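Local atomic coordinates of carbon dioxide concentrating mechanism protein (Gloeobacter violaceus, PDB entry 4JW0), a protein that probably forms the vertices of the carboxysome shell as a homopentamer, closing the polyhedral compartment in which RuBisCO is sequestered. Residues G80-V85 with P91-K96. Sequence-based numbering, arbitrary orientation.
Sequences GIIDTV and PLYSKK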
loop_
_atom_site.group_PDB
_atom_site.type_symbol
_atom_site.label_atom_id
_atom_site.label_comp_id
_atom_site.label_asym_id
_atom_site.label_seq_id
_atom_site.Cartn_x
_atom_site.Cartn_y
_atom_site.Cartn_z
ATOM N N GLY A 80 -15.074 -9.581 -8.541
ATOM C CA GLY A 80 -16.270 -9.593 -9.362
ATOM C C GLY A 80 -16.057 -9.242 -10.813
ATOM O O GLY A 80 -15.186 -8.449 -11.151
ATOM N N ILE A 81 -16.870 -9.844 -11.675
ATOM C CA ILE A 81 -16.952 -9.428 -13.063
ATOM C C ILE A 81 -17.940 -8.271 -13.152
ATOM O O ILE A 81 -19.058 -8.345 -12.637
ATOM C CB ILE A 81 -17.401 -10.586 -13.970
ATOM C CG1 ILE A 81 -16.346 -11.689 -13.957
ATOM C CG2 ILE A 81 -17.648 -10.082 -15.396
ATOM C CD1 ILE A 81 -16.845 -13.041 -14.464
ATOM N N ILE A 82 -17.518 -7.187 -13.788
ATOM C CA ILE A 82 -18.336 -5.990 -13.858
ATOM C C ILE A 82 -19.347 -6.088 -14.995
ATOM O O ILE A 82 -18.990 -6.414 -16.124
ATOM C CB ILE A 82 -17.460 -4.743 -14.053
ATOM C CG1 ILE A 82 -16.678 -4.448 -12.769
ATOM C CG2 ILE A 82 -18.311 -3.545 -14.435
ATOM C CD1 ILE A 82 -15.572 -3.438 -12.944
ATOM N N ASP A 83 -20.607 -5.805 -14.677
ATOM C CA ASP A 83 -21.672 -5.765 -15.669
ATOM C C ASP A 83 -21.835 -4.349 -16.207
ATOM O O ASP A 83 -21.915 -4.137 -17.417
ATOM C CB ASP A 83 -22.993 -6.239 -15.057
ATOM C CG ASP A 83 -22.969 -7.705 -14.684
ATOM O OD1 ASP A 83 -22.277 -8.486 -15.375
ATOM O OD2 ASP A 83 -23.636 -8.079 -13.697
ATOM N N THR A 84 -21.880 -3.376 -15.304
ATOM C CA THR A 84 -22.027 -1.981 -15.699
ATOM C C THR A 84 -21.202 -1.044 -14.831
ATOM O O THR A 84 -20.999 -1.289 -13.644
ATOM C CB THR A 84 -23.496 -1.512 -15.579
ATOM O OG1 THR A 84 -23.969 -1.774 -14.255
ATOM C CG2 THR A 84 -24.386 -2.230 -16.577
ATOM N N VAL A 85 -20.736 0.038 -15.437
ATOM C CA VAL A 85 -20.226 1.177 -14.694
ATOM C C VAL A 85 -20.992 2.399 -15.150
ATOM O O VAL A 85 -21.114 2.645 -16.349
ATOM C CB VAL A 85 -18.739 1.434 -14.946
ATOM C CG1 VAL A 85 -18.258 2.570 -14.054
ATOM C CG2 VAL A 85 -17.922 0.183 -14.703
ATOM N N PRO A 91 -24.236 5.614 -18.693
ATOM C CA PRO A 91 -23.302 4.499 -18.896
ATOM C C PRO A 91 -21.896 4.912 -19.326
ATOM O O PRO A 91 -21.732 5.744 -20.216
ATOM C CB PRO A 91 -23.967 3.690 -20.018
ATOM C CG PRO A 91 -25.401 4.065 -19.965
ATOM C CD PRO A 91 -25.412 5.506 -19.572
ATOM N N LEU A 92 -20.897 4.326 -18.674
ATOM C CA LEU A 92 -19.511 4.416 -19.114
ATOM C C LEU A 92 -19.112 3.069 -19.696
ATOM O O LEU A 92 -18.368 2.992 -20.677
ATOM C CB LEU A 92 -18.594 4.756 -17.940
ATOM C CG LEU A 92 -17.087 4.686 -18.212
ATOM C CD1 LEU A 92 -16.633 5.825 -19.115
ATOM C CD2 LEU A 92 -16.305 4.693 -16.905
ATOM N N TYR A 93 -19.615 2.006 -19.072
ATOM C CA TYR A 93 -19.334 0.648 -19.511
ATOM C C TYR A 93 -20.551 -0.234 -19.334
ATOM O O TYR A 93 -21.204 -0.217 -18.290
ATOM C CB TYR A 93 -18.177 0.051 -18.712
ATOM C CG TYR A 93 -17.907 -1.404 -19.032
ATOM C CD1 TYR A 93 -17.119 -1.759 -20.120
ATOM C CD2 TYR A 93 -18.439 -2.418 -18.252
ATOM C CE1 TYR A 93 -16.861 -3.080 -20.417
ATOM C CE2 TYR A 93 -18.190 -3.751 -18.543
ATOM C CZ TYR A 93 -17.404 -4.076 -19.630
ATOM O OH TYR A 93 -17.147 -5.395 -19.923
ATOM N N SER A 94 -20.853 -1.002 -20.370
ATOM C CA SER A 94 -21.877 -2.026 -20.298
ATOM C C SER A 94 -21.310 -3.284 -20.933
ATOM O O SER A 94 -20.793 -3.258 -22.050
ATOM C CB SER A 94 -23.151 -1.579 -21.013
ATOM O OG SER A 94 -24.149 -2.580 -20.938
ATOM N N LYS A 95 -21.397 -4.386 -20.201
ATOM C CA LYS A 95 -20.831 -5.647 -20.647
ATOM C C LYS A 95 -21.488 -6.126 -21.943
ATOM O O LYS A 95 -20.827 -6.682 -22.818
ATOM C CB LYS A 95 -21.014 -6.689 -19.552
ATOM C CG LYS A 95 -20.252 -7.960 -19.779
ATOM C CD LYS A 95 -20.500 -8.943 -18.647
ATOM C CE LYS A 95 -19.648 -10.181 -18.810
ATOM N NZ LYS A 95 -18.243 -9.825 -19.155
ATOM N N LYS A 96 -22.793 -5.901 -22.055
ATOM C CA LYS A 96 -23.557 -6.336 -23.223
ATOM C C LYS A 96 -23.101 -5.697 -24.537
ATOM O O LYS A 96 -23.353 -6.241 -25.613
ATOM C CB LYS A 96 -25.042 -6.045 -23.005
ATOM C CG LYS A 96 -25.682 -6.916 -21.939
ATOM C CD LYS A 96 -27.133 -6.530 -21.699
ATOM C CE LYS A 96 -27.746 -7.362 -20.582
ATOM N NZ LYS A 96 -29.203 -7.099 -20.409
HETATM O O HOH W 1 -17.119 -7.286 -17.980
#
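Ile81 turns its CG2 branch to the end of Lys95, 3.8 Å from NZ, with that ammonium group salt-bridged to Glu53. At Ile82 the carbonyl O lies in the plane of the Tyr93 ring, at its edge by CE2, and accepts a bond from a water that also joins Tyr93 OH and accepts a hydrogen bond from Lys95 NZ (3.0 Å). Ile82 CG2 packs on CD2 of the same ring, which stacks with Trp54. Asp83 O receives Lys95 N at 2.8 Å, in the carbonyl plane, and a longer CA-H contact from Ser94. The aliphatic chain of Lys95, extended from a CG anti to the backbone N (chi1 -169°) and bent only at its last torsion (46°), carries CD past Asp83 OD1 (3.8 Å), while Asp83 OD2 bonds Ser13 of a second subunit. Replacing Lys95 with an alanine would probably leave Glu53 without its mate and deprive the bridging water of one donor. Thr84 and Ser94 form a non-hydrogen-bonded antiparallel pair, Thr84 CA lying 3.2 Å from Tyr93 O. Val85 N bonds that oxygen, while Val85 O accepts from both Leu92 N (2.9 Å) and Tyr93 N (3.2 Å): a classic beta bulge in the hairpin of strands 84-87 and 90-94. Val85 CG2 meets Tyr93 CB, and CG1 runs beside Leu92 CD2. Backbone pairing of Thr84 and Val85 with a strand of the second subunit continues the sheet across the pentamer interface. Backbone bonds thus set the hairpin register, whereas the water and the Lys95 bridge to Glu53 tie its C-terminal end to the OB-fold body.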